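Local atomic coordinates of endonuclease V (Streptomyces avermitilis, PDB entry 3GOC), a protein that probably repairs deaminated DNA, using magnesium to cut the second phosphodiester bond on the 3' side of a deoxyinosine. Residues A19-L24 with H120-G125; A59-D64 with D217-R222; A74-E79 with I94-A99; I139-N144 with K181-S186; F146-E151 with L163-D168. All coordinates share one frame; numbering follows the deposited sequence.

Contact 1 of 5, residues A19-L24 with H120-G125; sequences AVQDEL and HPRRFG
Helix 14-24 packs here against the loop that leads from strand 110-114 into helix 126-134 of the RNase H-like fold. The loop makes a type I turn from H120 to R123, and G125 sits at the N-cap of the following helix. F124, Q21 and R122 bury the most surface.

The F124 side chain has CG anti to the backbone N (chi1 -162°), and its ring lies against the last turn of helix 14-24. Its CZ comes to 3.4 Å from CB of L24. Q21 O stands over one face of the ring, off its centre. H129 of helix 126-134 also meets this ring.

Q21 reaches out as an extended chain between H120 and R122. Its OE1 lies 3.2 Å from CD of R122. Its amide plane is nearly parallel to the R122 guanidinium but stands upright to the H120 ring. NE2 is 3.6 Å from CE1 of H120. This NE2 donates to G87 O, which also hydrogen-bonds H120 NE2. It also donates to a water, 3.0 Å from Q21 NE2, and that water bonds on to F124 O. The buried amide nitrogen is thus well satisfied.

R122 forms a salt bridge to D22. It grips the carboxylate side-on with two nitrogens. D22 OD1 also pairs with R25, so two arginines probably share its charge. NE of R122 meets D22 OD1 at 2.9 Å, tilted out of both planes. NH2 of R122 meets the syn lone pair of D22 OD2 at 3.0 Å, with OD2 in the guanidinium plane.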
# COMPACT_ATOMS: atom_id res chain seq x y z
N ALA A 19 26.06 -24.42 -1.05
CA ALA A 19 27.14 -23.65 -1.65
C ALA A 19 26.56 -22.64 -2.64
O ALA A 19 27.04 -21.51 -2.73
CB ALA A 19 28.13 -24.57 -2.35
N VAL A 20 25.54 -23.05 -3.39
CA VAL A 20 24.90 -22.16 -4.35
C VAL A 20 24.24 -21.01 -3.59
O VAL A 20 24.35 -19.85 -3.99
CB VAL A 20 23.83 -22.90 -5.21
CG1 VAL A 20 23.04 -21.89 -6.05
CG2 VAL A 20 24.50 -23.92 -6.12
N GLN A 21 23.58 -21.33 -2.49
CA GLN A 21 22.92 -20.29 -1.70
C GLN A 21 23.92 -19.27 -1.17
O GLN A 21 23.68 -18.06 -1.26
CB GLN A 21 22.17 -20.91 -0.51
CG GLN A 21 21.06 -21.87 -0.90
CD GLN A 21 20.30 -22.38 0.30
OE1 GLN A 21 20.91 -22.80 1.29
NE2 GLN A 21 18.98 -22.36 0.23
N ASP A 22 25.03 -19.74 -0.62
CA ASP A 22 26.03 -18.81 -0.08
C ASP A 22 26.68 -17.96 -1.17
O ASP A 22 27.08 -16.83 -0.91
CB ASP A 22 27.10 -19.57 0.71
CG ASP A 22 26.55 -20.23 1.96
OD1 ASP A 22 25.54 -19.73 2.50
OD2 ASP A 22 27.14 -21.23 2.41
N GLU A 23 26.78 -18.50 -2.37
CA GLU A 23 27.39 -17.78 -3.48
C GLU A 23 26.43 -16.76 -4.10
O GLU A 23 26.82 -15.62 -4.38
CB GLU A 23 27.87 -18.77 -4.54
CG GLU A 23 28.98 -19.68 -4.03
CD GLU A 23 29.18 -20.92 -4.89
OE1 GLU A 23 30.07 -21.74 -4.56
OE2 GLU A 23 28.46 -21.08 -5.89
N LEU A 24 25.18 -17.16 -4.30
CA LEU A 24 24.19 -16.27 -4.90
C LEU A 24 23.66 -15.19 -3.95
O LEU A 24 23.18 -14.15 -4.40
CB LEU A 24 23.00 -17.08 -5.45
CG LEU A 24 23.27 -17.96 -6.67
CD1 LEU A 24 21.98 -18.67 -7.07
CD2 LEU A 24 23.79 -17.11 -7.82
N HIS A 120 15.03 -16.67 6.20
CA HIS A 120 15.42 -18.03 5.86
C HIS A 120 16.68 -18.38 6.65
O HIS A 120 17.49 -17.50 6.96
CB HIS A 120 15.67 -18.05 4.35
CG HIS A 120 16.22 -19.34 3.82
ND1 HIS A 120 17.57 -19.62 3.81
CD2 HIS A 120 15.60 -20.41 3.26
CE1 HIS A 120 17.76 -20.80 3.26
NE2 HIS A 120 16.59 -21.30 2.92
N PRO A 121 16.86 -19.67 7.00
CA PRO A 121 18.04 -20.10 7.76
C PRO A 121 19.37 -19.59 7.20
O PRO A 121 20.30 -19.33 7.96
CB PRO A 121 17.93 -21.63 7.73
CG PRO A 121 17.03 -21.91 6.55
CD PRO A 121 16.01 -20.82 6.66
N ARG A 122 19.45 -19.45 5.88
CA ARG A 122 20.67 -18.94 5.26
C ARG A 122 20.42 -17.60 4.59
O ARG A 122 21.18 -17.16 3.72
CB ARG A 122 21.21 -19.94 4.24
CG ARG A 122 22.19 -20.95 4.82
CD ARG A 122 22.79 -21.83 3.74
NE ARG A 122 24.24 -21.95 3.86
CZ ARG A 122 24.86 -22.56 4.87
NH1 ARG A 122 24.16 -23.10 5.86
NH2 ARG A 122 26.19 -22.62 4.89
N ARG A 123 19.34 -16.94 5.01
CA ARG A 123 18.96 -15.64 4.48
C ARG A 123 18.86 -15.67 2.95
O ARG A 123 19.16 -14.70 2.27
CB ARG A 123 20.00 -14.59 4.90
CG ARG A 123 20.23 -14.51 6.40
CD ARG A 123 19.03 -13.94 7.14
NE ARG A 123 19.29 -13.78 8.57
CZ ARG A 123 19.19 -14.76 9.46
NH1 ARG A 123 18.84 -15.98 9.09
NH2 ARG A 123 19.47 -14.52 10.74
N PHE A 124 18.41 -16.80 2.42
CA PHE A 124 18.28 -16.93 0.97
C PHE A 124 17.13 -17.85 0.59
O PHE A 124 17.33 -18.90 -0.02
CB PHE A 124 19.60 -17.45 0.38
CG PHE A 124 19.73 -17.22 -1.10
CD1 PHE A 124 19.75 -18.29 -1.99
CD2 PHE A 124 19.87 -15.93 -1.60
CE1 PHE A 124 19.89 -18.08 -3.36
CE2 PHE A 124 20.01 -15.70 -2.97
CZ PHE A 124 20.03 -16.78 -3.85
N GLY A 125 15.92 -17.45 0.96
CA GLY A 125 14.74 -18.23 0.64
C GLY A 125 14.29 -18.00 -0.79
O GLY A 125 14.92 -17.25 -1.54
O HOH W 1 17.18 -21.07 -1.84

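Contact 2 of 5, residues A59-D64 with D217-R222; sequences AAVVLD and DSLCRR. With MG (magnesium ion), chain C.
The methyl of A59 presses onto the backbone and side chains of the helix. Its CB lies 3.5 Å from the backbone N of C220 and 3.6 Å from the C220 CB. The same methyl meets CG of L219 at 3.8 Å. A small side chain suits this spot, since the CA atoms of A59 and C220 are only 4.9 Å apart.

L219 has CG anti to the backbone N, which sends its branched end toward the strand. CD2 of L219 meets CG2 of V61 at 3.8 Å, and the two side chains cross obliquely. L219 also touches T75 on the next strand. C220 holds SG in the crowded position between the backbone N and carbonyl carbon, and its side chain touches D46 and A48 on strand 41-49.

This is the packing of a C-terminal helix on the sheet of the RNase H-like fold. The axes of strand 59-64 and helix 217-222 approach to 7.4 Å, and their N-to-C directions make 142°, nearer antiparallel than crossed. No hydrogen bond joins them; the contact is apolar and buried.

The CB of D217 is directed away from the strand, and D217 OD1 binds a magnesium ion at 2.2 Å. D46 and three waters are the other ligands of this ion. R221, one turn along the helix, donates from NE to D217 OD1 at 2.9 Å in a salt bridge, from above the carboxylate plane. It is a second-shell residue that probably helps to position the carboxylate. NH1 of R221 also donates to one of the metal-bound waters.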
# COMPACT_ATOMS: atom_id res chain seq x y z
N ALA A 59 2.68 -21.20 -11.26
CA ALA A 59 1.80 -20.24 -11.89
C ALA A 59 2.30 -18.84 -11.60
O ALA A 59 2.85 -18.57 -10.53
CB ALA A 59 0.37 -20.39 -11.37
N ALA A 60 2.14 -17.96 -12.58
CA ALA A 60 2.52 -16.57 -12.43
C ALA A 60 1.31 -15.78 -12.89
O ALA A 60 0.81 -16.00 -14.00
CB ALA A 60 3.73 -16.24 -13.29
N VAL A 61 0.81 -14.90 -12.04
CA VAL A 61 -0.35 -14.09 -12.38
C VAL A 61 0.01 -12.63 -12.23
O VAL A 61 0.36 -12.17 -11.15
CB VAL A 61 -1.56 -14.41 -11.48
CG1 VAL A 61 -2.74 -13.53 -11.88
CG2 VAL A 61 -1.93 -15.88 -11.60
N VAL A 62 -0.05 -11.90 -13.35
CA VAL A 62 0.29 -10.48 -13.39
C VAL A 62 -0.94 -9.62 -13.20
O VAL A 62 -1.95 -9.79 -13.89
CB VAL A 62 0.93 -10.11 -14.74
CG1 VAL A 62 1.43 -8.68 -14.69
CG2 VAL A 62 2.07 -11.06 -15.06
N LEU A 63 -0.87 -8.69 -12.25
CA LEU A 63 -1.98 -7.78 -11.98
C LEU A 63 -1.61 -6.34 -12.30
O LEU A 63 -0.43 -5.96 -12.29
CB LEU A 63 -2.37 -7.82 -10.50
CG LEU A 63 -2.64 -9.16 -9.82
CD1 LEU A 63 -2.97 -8.92 -8.36
CD2 LEU A 63 -3.78 -9.87 -10.52
N ASP A 64 -2.62 -5.54 -12.61
CA ASP A 64 -2.41 -4.12 -12.83
C ASP A 64 -2.42 -3.66 -11.37
O ASP A 64 -3.41 -3.84 -10.66
CB ASP A 64 -3.59 -3.51 -13.58
CG ASP A 64 -3.50 -1.99 -13.67
OD1 ASP A 64 -4.25 -1.31 -12.95
OD2 ASP A 64 -2.66 -1.49 -14.44
N ASP A 217 -2.23 -19.14 -6.49
CA ASP A 217 -2.53 -20.41 -5.84
C ASP A 217 -3.64 -21.13 -6.59
O ASP A 217 -3.53 -22.33 -6.90
CB ASP A 217 -2.97 -20.19 -4.39
CG ASP A 217 -3.45 -21.47 -3.73
OD1 ASP A 217 -2.62 -22.35 -3.45
OD2 ASP A 217 -4.68 -21.61 -3.52
N SER A 218 -4.71 -20.41 -6.90
CA SER A 218 -5.84 -21.01 -7.61
C SER A 218 -5.40 -21.54 -8.96
O SER A 218 -5.76 -22.65 -9.36
CB SER A 218 -6.96 -19.99 -7.79
OG SER A 218 -7.57 -19.67 -6.55
N LEU A 219 -4.60 -20.75 -9.67
CA LEU A 219 -4.15 -21.15 -11.00
C LEU A 219 -3.21 -22.35 -11.03
O LEU A 219 -3.38 -23.25 -11.86
CB LEU A 219 -3.53 -19.96 -11.73
CG LEU A 219 -3.02 -20.24 -13.16
CD1 LEU A 219 -4.14 -20.80 -14.04
CD2 LEU A 219 -2.48 -18.95 -13.75
N CYS A 220 -2.21 -22.40 -10.16
CA CYS A 220 -1.33 -23.56 -10.21
C CYS A 220 -2.06 -24.84 -9.81
O CYS A 220 -1.75 -25.92 -10.32
CB CYS A 220 -0.07 -23.37 -9.35
SG CYS A 220 -0.26 -23.18 -7.56
N ARG A 221 -3.01 -24.73 -8.90
CA ARG A 221 -3.77 -25.90 -8.48
C ARG A 221 -4.61 -26.41 -9.66
O ARG A 221 -4.71 -27.62 -9.88
CB ARG A 221 -4.66 -25.57 -7.28
CG ARG A 221 -3.89 -25.41 -5.97
CD ARG A 221 -4.78 -24.84 -4.88
NE ARG A 221 -4.15 -24.85 -3.56
CZ ARG A 221 -3.99 -25.94 -2.82
NH1 ARG A 221 -3.41 -25.85 -1.63
NH2 ARG A 221 -4.43 -27.11 -3.25
N ARG A 222 -5.21 -25.49 -10.41
CA ARG A 222 -6.02 -25.89 -11.56
C ARG A 222 -5.14 -26.53 -12.63
O ARG A 222 -5.49 -27.55 -13.21
CB ARG A 222 -6.76 -24.69 -12.16
CG ARG A 222 -7.71 -25.10 -13.29
CD ARG A 222 -8.41 -23.90 -13.91
NE ARG A 222 -7.50 -23.11 -14.73
CZ ARG A 222 -7.84 -21.96 -15.31
NH1 ARG A 222 -9.06 -21.48 -15.15
NH2 ARG A 222 -6.96 -21.30 -16.05
MG MG C . -0.50 -22.49 -2.84
O HOH W 2 -1.22 -23.83 -1.08
O HOH W 3 -0.45 -24.39 -4.15
O HOH W 4 -0.84 -20.54 -1.59

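Contact 3 of 5, residues A74-E79 with I94-A99; sequences ATAVGE and IPTVLA
Apolar contact comes first, between two methyls. A76 CB and A99 CB meet tip to tip at 3.8 Å. T96 adds its CG2, placed anti to the backbone N, at 4.0 Å from A76 CB.

The second kind is packing of side chains against backbone. CG2 of T96 lies 3.4 Å from A76 O. In return, A76 CB sits 3.7 Å from T96 O. OG1 of T96 comes down on G78, 3.4 Å from its CA. A CB on G78 would run into that OG1, so the missing side chain lets the helix approach. No hydrogen bond crosses between 74-79 and 94-99.

In the RNase H-like fold this is a helix packed on an outer strand of the sheet. The segment axes approach to 7.2 Å and run at 151°, close to antiparallel. T75 and V77 point away from helix 94-102 and touch helix 211-228, so the strand is sandwiched between two helices. An alanine at T96 would remove OG1 and CG2, and would probably loosen the fit against A76 and G78. T96 also reaches the adjacent strand 55-64, where it touches V56 and A58.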
# COMPACT_ATOMS: atom_id res chain seq x y z
N ALA A 74 0.29 -17.28 -16.63
CA ALA A 74 0.98 -18.37 -17.30
C ALA A 74 1.32 -19.45 -16.29
O ALA A 74 1.47 -19.17 -15.10
CB ALA A 74 2.25 -17.87 -17.97
N THR A 75 1.43 -20.69 -16.76
CA THR A 75 1.79 -21.80 -15.89
C THR A 75 2.84 -22.65 -16.59
O THR A 75 3.05 -22.53 -17.80
CB THR A 75 0.58 -22.70 -15.54
OG1 THR A 75 0.02 -23.24 -16.75
CG2 THR A 75 -0.48 -21.92 -14.79
N ALA A 76 3.50 -23.50 -15.81
CA ALA A 76 4.51 -24.39 -16.35
C ALA A 76 4.51 -25.66 -15.51
O ALA A 76 4.23 -25.62 -14.31
CB ALA A 76 5.88 -23.73 -16.29
N VAL A 77 4.81 -26.78 -16.15
CA VAL A 77 4.86 -28.07 -15.48
C VAL A 77 6.31 -28.51 -15.49
O VAL A 77 6.96 -28.44 -16.53
CB VAL A 77 4.01 -29.12 -16.22
CG1 VAL A 77 4.15 -30.46 -15.55
CG2 VAL A 77 2.55 -28.68 -16.24
N GLY A 78 6.83 -28.93 -14.35
CA GLY A 78 8.22 -29.35 -14.32
C GLY A 78 8.52 -30.57 -13.46
O GLY A 78 7.70 -30.99 -12.65
N GLU A 79 9.70 -31.14 -13.67
CA GLU A 79 10.14 -32.28 -12.89
C GLU A 79 10.69 -31.70 -11.59
O GLU A 79 11.46 -30.73 -11.62
CB GLU A 79 11.26 -33.03 -13.62
CG GLU A 79 10.82 -33.78 -14.86
CD GLU A 79 12.00 -34.35 -15.63
OE1 GLU A 79 12.98 -34.77 -14.97
OE2 GLU A 79 11.95 -34.39 -16.88
N ILE A 94 12.46 -23.77 -8.41
CA ILE A 94 12.95 -22.61 -9.14
C ILE A 94 12.92 -22.74 -10.66
O ILE A 94 12.45 -21.84 -11.35
CB ILE A 94 14.36 -22.24 -8.64
CG1 ILE A 94 14.22 -21.52 -7.30
CG2 ILE A 94 15.08 -21.36 -9.65
CD1 ILE A 94 15.43 -21.61 -6.45
N PRO A 95 13.39 -23.87 -11.21
CA PRO A 95 13.37 -24.01 -12.68
C PRO A 95 11.97 -23.86 -13.28
O PRO A 95 11.78 -23.24 -14.34
CB PRO A 95 13.93 -25.42 -12.89
CG PRO A 95 14.88 -25.58 -11.75
CD PRO A 95 14.09 -25.01 -10.59
N THR A 96 10.97 -24.42 -12.60
CA THR A 96 9.60 -24.36 -13.08
C THR A 96 8.99 -22.97 -12.91
O THR A 96 8.20 -22.53 -13.74
CB THR A 96 8.74 -25.43 -12.37
OG1 THR A 96 9.34 -26.72 -12.57
CG2 THR A 96 7.33 -25.46 -12.95
N VAL A 97 9.37 -22.29 -11.83
CA VAL A 97 8.88 -20.93 -11.58
C VAL A 97 9.45 -20.01 -12.65
O VAL A 97 8.74 -19.15 -13.19
CB VAL A 97 9.30 -20.43 -10.18
CG1 VAL A 97 8.94 -18.96 -10.01
CG2 VAL A 97 8.61 -21.26 -9.11
N LEU A 98 10.74 -20.18 -12.96
CA LEU A 98 11.37 -19.36 -13.99
C LEU A 98 10.66 -19.58 -15.32
O LEU A 98 10.47 -18.65 -16.10
CB LEU A 98 12.86 -19.70 -14.12
CG LEU A 98 13.74 -19.28 -12.94
CD1 LEU A 98 15.13 -19.87 -13.12
CD2 LEU A 98 13.80 -17.77 -12.83
N ALA A 99 10.25 -20.82 -15.58
CA ALA A 99 9.56 -21.16 -16.82
C ALA A 99 8.19 -20.49 -16.92
O ALA A 99 7.78 -20.02 -17.99
CB ALA A 99 9.42 -22.67 -16.95

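Contact 4 of 5, residues I139-N144 with K181-S186; sequences IGVAKN and KPVFVS
Strands 139-142 and 183-186 run antiparallel, at 164° with axes 4.6 Å apart, in the mixed sheet of the RNase H-like fold. G140 with S186 and A142 with F184 are hydrogen-bonded pairs, each with two N-H...O bonds. The A142 N to F184 O bond is 2.8 Å. V141 and V185 form the non-hydrogen-bonded pair between them.

V141 turns CG1 to meet V183 CG2 at 3.9 Å, crossing it obliquely. Helix 193-202 packs on the sheet face that carries V141 and V185. The other face carries A142, F184 and S186, and the S186 hydroxyl accepts a hydrogen bond from G117 N.

F184 buries the most surface. CG of F184 is anti to the carbonyl carbon, and the ring lies alongside the loop after strand 138-142. Y150 meets it edge-to-face. An alanine at F184 would remove the whole ring and would probably leave the K143-N144 backbone and Y150 less well packed.

Just beyond the strand, K143 starts away from 181-186, and its side chain touches the magnesium ligand D114. The K143 carbonyl accepts from R208. The ring edge of F184 faces this carbonyl, with CE1 3.7 Å from K143 O, while CD1 lies 3.3 Å from N144 C.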
# COMPACT_ATOMS: atom_id res chain seq x y z
N ILE A 139 9.55 -9.93 -3.29
CA ILE A 139 9.29 -9.94 -1.86
C ILE A 139 8.58 -11.24 -1.56
O ILE A 139 8.09 -11.92 -2.46
CB ILE A 139 8.38 -8.78 -1.36
CG1 ILE A 139 6.98 -8.92 -1.95
CG2 ILE A 139 9.01 -7.44 -1.71
CD1 ILE A 139 5.98 -7.94 -1.34
N GLY A 140 8.53 -11.58 -0.28
CA GLY A 140 7.83 -12.77 0.12
C GLY A 140 6.76 -12.39 1.14
O GLY A 140 6.95 -11.48 1.95
N VAL A 141 5.61 -13.04 1.05
CA VAL A 141 4.54 -12.83 2.01
C VAL A 141 4.10 -14.24 2.37
O VAL A 141 3.69 -15.01 1.50
CB VAL A 141 3.34 -12.06 1.42
CG1 VAL A 141 2.26 -11.92 2.50
CG2 VAL A 141 3.78 -10.67 0.96
N ALA A 142 4.21 -14.58 3.65
CA ALA A 142 3.87 -15.92 4.12
C ALA A 142 2.72 -15.93 5.11
O ALA A 142 2.51 -14.97 5.84
CB ALA A 142 5.10 -16.56 4.76
N LYS A 143 1.98 -17.04 5.13
CA LYS A 143 0.81 -17.22 5.99
C LYS A 143 1.15 -17.58 7.43
O LYS A 143 0.35 -17.34 8.33
CB LYS A 143 -0.11 -18.31 5.43
CG LYS A 143 -0.54 -18.11 3.99
CD LYS A 143 -1.18 -19.38 3.45
CE LYS A 143 -1.42 -19.31 1.95
NZ LYS A 143 -2.44 -18.29 1.61
N ASN A 144 2.32 -18.17 7.65
CA ASN A 144 2.74 -18.54 9.00
C ASN A 144 4.16 -18.03 9.24
O ASN A 144 4.89 -17.76 8.28
CB ASN A 144 2.66 -20.07 9.20
CG ASN A 144 3.70 -20.83 8.42
OD1 ASN A 144 4.91 -20.67 8.63
ND2 ASN A 144 3.25 -21.67 7.51
N LYS A 181 -5.31 -12.23 12.32
CA LYS A 181 -3.94 -12.73 12.37
C LYS A 181 -3.08 -12.08 11.27
O LYS A 181 -3.50 -12.00 10.13
CB LYS A 181 -3.97 -14.25 12.19
CG LYS A 181 -2.70 -14.88 11.66
CD LYS A 181 -1.57 -14.83 12.67
CE LYS A 181 -0.32 -15.50 12.13
NZ LYS A 181 -0.56 -16.94 11.80
N PRO A 182 -1.87 -11.61 11.61
CA PRO A 182 -1.04 -10.99 10.57
C PRO A 182 -0.39 -11.96 9.60
O PRO A 182 -0.46 -13.19 9.78
CB PRO A 182 0.00 -10.22 11.38
CG PRO A 182 0.19 -11.10 12.59
CD PRO A 182 -1.23 -11.49 12.93
N VAL A 183 0.22 -11.41 8.55
CA VAL A 183 0.95 -12.23 7.58
C VAL A 183 2.41 -11.87 7.83
O VAL A 183 2.69 -10.94 8.60
CB VAL A 183 0.55 -11.94 6.12
CG1 VAL A 183 -0.88 -12.40 5.89
CG2 VAL A 183 0.70 -10.46 5.79
N PHE A 184 3.32 -12.58 7.20
CA PHE A 184 4.74 -12.36 7.44
C PHE A 184 5.47 -11.97 6.18
O PHE A 184 5.66 -12.77 5.26
CB PHE A 184 5.29 -13.61 8.11
CG PHE A 184 4.49 -13.99 9.33
CD1 PHE A 184 3.37 -14.82 9.22
CD2 PHE A 184 4.77 -13.39 10.56
CE1 PHE A 184 2.54 -15.04 10.32
CE2 PHE A 184 3.95 -13.60 11.66
CZ PHE A 184 2.82 -14.42 11.54
N VAL A 185 5.89 -10.71 6.17
CA VAL A 185 6.55 -10.09 5.04
C VAL A 185 8.07 -10.06 5.14
O VAL A 185 8.61 -9.69 6.17
CB VAL A 185 6.04 -8.64 4.90
CG1 VAL A 185 6.67 -7.97 3.70
CG2 VAL A 185 4.53 -8.65 4.79
N SER A 186 8.74 -10.43 4.06
CA SER A 186 10.19 -10.37 4.06
C SER A 186 10.66 -9.88 2.70
O SER A 186 10.00 -10.09 1.68
CB SER A 186 10.80 -11.73 4.40
OG SER A 186 10.43 -12.73 3.47

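Contact 5 of 5, residues F146-E151 with L163-D168; sequences FTFSYE and LLAGAD
F148 leaves its backbone with CG anti to the carbonyl carbon (chi1 -52°) and runs in against strand 160-165. Its CB starts in a tight place, 3.3 Å from L164 O and 3.7 Å from CD1 of L163. Beyond CG the two sides of the ring part company. CD1 of F148 turns to L163, 4.2 Å from its CD2. CD2 of F148 turns to A165, 3.7 Å from its CB, and CE2 rests on the same methyl. L164 O lies at the ring edge, near its plane. At the tip, CZ of F148 reaches 3.6 Å from the backbone N of H120, and it also lies at the edge of the F146 ring. V170 and A119 pack on this buried side chain too.

The segments belong to a beta hairpin, strands 149-150 and 160-165, at one margin of the sheet. S149 and L164 form its antiparallel hydrogen-bonded pair. S149 N donates to L164 O at 2.9 Å. L164 N donates back to S149 O at 2.7 Å, nearly along the C=O axis.

Next along, Y150 faces L163. CB of Y150 lies 4.0 Å from CD1 of L163, and CD2 of the tyrosine ring stays near the same methyl.

A165 to D168 make a type II' turn into strand 168-174, with G166 at positive phi (81°). Two waters join this turn to T147 and S149. One donates to both T147 O and L164 O, over long bonds, and accepts from G166 N. The second bonds with the S149 hydroxyl and donates to G166 O.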
# COMPACT_ATOMS: atom_id res chain seq x y z
N PHE A 146 6.80 -19.60 10.38
CA PHE A 146 7.84 -20.61 10.35
C PHE A 146 8.37 -20.73 11.78
O PHE A 146 7.59 -20.85 12.73
CB PHE A 146 8.98 -20.18 9.41
CG PHE A 146 9.97 -21.28 9.13
CD1 PHE A 146 11.34 -21.00 9.09
CD2 PHE A 146 9.55 -22.58 8.89
CE1 PHE A 146 12.27 -22.01 8.82
CE2 PHE A 146 10.47 -23.60 8.62
CZ PHE A 146 11.83 -23.31 8.59
N THR A 147 9.69 -20.68 11.95
CA THR A 147 10.28 -20.78 13.27
C THR A 147 10.71 -19.42 13.83
O THR A 147 11.40 -19.34 14.84
CB THR A 147 11.50 -21.73 13.24
OG1 THR A 147 12.00 -21.93 14.57
CG2 THR A 147 12.60 -21.14 12.37
N PHE A 148 10.30 -18.35 13.16
CA PHE A 148 10.66 -17.00 13.59
C PHE A 148 9.73 -16.50 14.70
O PHE A 148 8.62 -17.00 14.87
CB PHE A 148 10.61 -16.05 12.39
CG PHE A 148 11.41 -16.53 11.22
CD1 PHE A 148 10.80 -16.81 10.00
CD2 PHE A 148 12.79 -16.72 11.34
CE1 PHE A 148 11.53 -17.29 8.92
CE2 PHE A 148 13.54 -17.20 10.26
CZ PHE A 148 12.91 -17.49 9.05
N SER A 149 10.20 -15.52 15.46
CA SER A 149 9.41 -14.98 16.55
C SER A 149 9.02 -13.53 16.28
O SER A 149 9.63 -12.85 15.46
CB SER A 149 10.19 -15.05 17.86
OG SER A 149 11.29 -14.16 17.83
N TYR A 150 7.99 -13.07 16.98
CA TYR A 150 7.52 -11.71 16.81
C TYR A 150 6.56 -11.32 17.91
O TYR A 150 5.87 -12.16 18.49
CB TYR A 150 6.82 -11.57 15.45
CG TYR A 150 5.51 -12.31 15.35
CD1 TYR A 150 4.29 -11.65 15.52
CD2 TYR A 150 5.48 -13.68 15.09
CE1 TYR A 150 3.08 -12.33 15.43
CE2 TYR A 150 4.27 -14.38 14.99
CZ TYR A 150 3.07 -13.69 15.16
OH TYR A 150 1.87 -14.35 15.05
N GLU A 151 6.55 -10.03 18.22
CA GLU A 151 5.64 -9.47 19.21
C GLU A 151 4.38 -9.17 18.42
O GLU A 151 4.46 -8.81 17.24
CB GLU A 151 6.20 -8.16 19.78
CG GLU A 151 7.51 -8.29 20.53
CD GLU A 151 7.36 -8.92 21.90
OE1 GLU A 151 8.37 -9.04 22.62
OE2 GLU A 151 6.22 -9.30 22.26
N LEU A 163 9.96 -9.29 12.68
CA LEU A 163 9.92 -10.75 12.62
C LEU A 163 11.38 -11.12 12.85
O LEU A 163 12.26 -10.71 12.10
CB LEU A 163 9.47 -11.23 11.23
CG LEU A 163 9.29 -12.74 11.09
CD1 LEU A 163 8.21 -13.24 12.05
CD2 LEU A 163 8.91 -13.08 9.65
N LEU A 164 11.65 -11.91 13.89
CA LEU A 164 13.03 -12.24 14.24
C LEU A 164 13.51 -13.68 14.10
O LEU A 164 12.78 -14.63 14.37
CB LEU A 164 13.28 -11.81 15.69
CG LEU A 164 12.88 -10.39 16.10
CD1 LEU A 164 13.19 -10.17 17.58
CD2 LEU A 164 13.63 -9.37 15.26
N ALA A 165 14.76 -13.82 13.67
CA ALA A 165 15.42 -15.11 13.55
C ALA A 165 16.45 -14.99 14.67
O ALA A 165 17.53 -14.45 14.47
CB ALA A 165 16.10 -15.25 12.20
N GLY A 166 16.10 -15.49 15.85
CA GLY A 166 16.99 -15.36 16.98
C GLY A 166 16.78 -13.95 17.50
O GLY A 166 15.77 -13.66 18.14
N ALA A 167 17.72 -13.06 17.21
CA ALA A 167 17.60 -11.67 17.65
C ALA A 167 17.69 -10.73 16.46
O ALA A 167 17.62 -9.51 16.60
CB ALA A 167 18.71 -11.35 18.65
N ASP A 168 17.84 -11.31 15.27
CA ASP A 168 17.97 -10.54 14.04
C ASP A 168 16.66 -10.37 13.28
O ASP A 168 15.93 -11.33 13.04
CB ASP A 168 18.98 -11.22 13.12
CG ASP A 168 20.34 -11.33 13.75
OD1 ASP A 168 21.06 -12.31 13.45
OD2 ASP A 168 20.70 -10.43 14.54
O HOH W 5 13.62 -17.28 16.06
O HOH W 6 13.71 -15.16 18.16

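In the fold
Contacts 2 and 3 lie on neighbouring strands, with A60 N 2.9 Å from A74 O, a probable hydrogen bond. Contacts 4 and 5 meet through F184 CD2 and L163 CD1, 3.8 Å apart. Contact 5 also reaches contact 1: R123 NH2 is 3.7 Å from A165 CB. Contacts 2 and 4 do not touch, yet both border the metal site. Contact 2 supplies D217 as a ligand, and the K143 side chain of contact 4 is about 6 Å from a magnesium ion. Contact 3 stands farther back, its T96 side chain about 13 Å from one. The H120 side chain of contact 1 is about 12 Å from that of Y84, predicted to interact with target DNA.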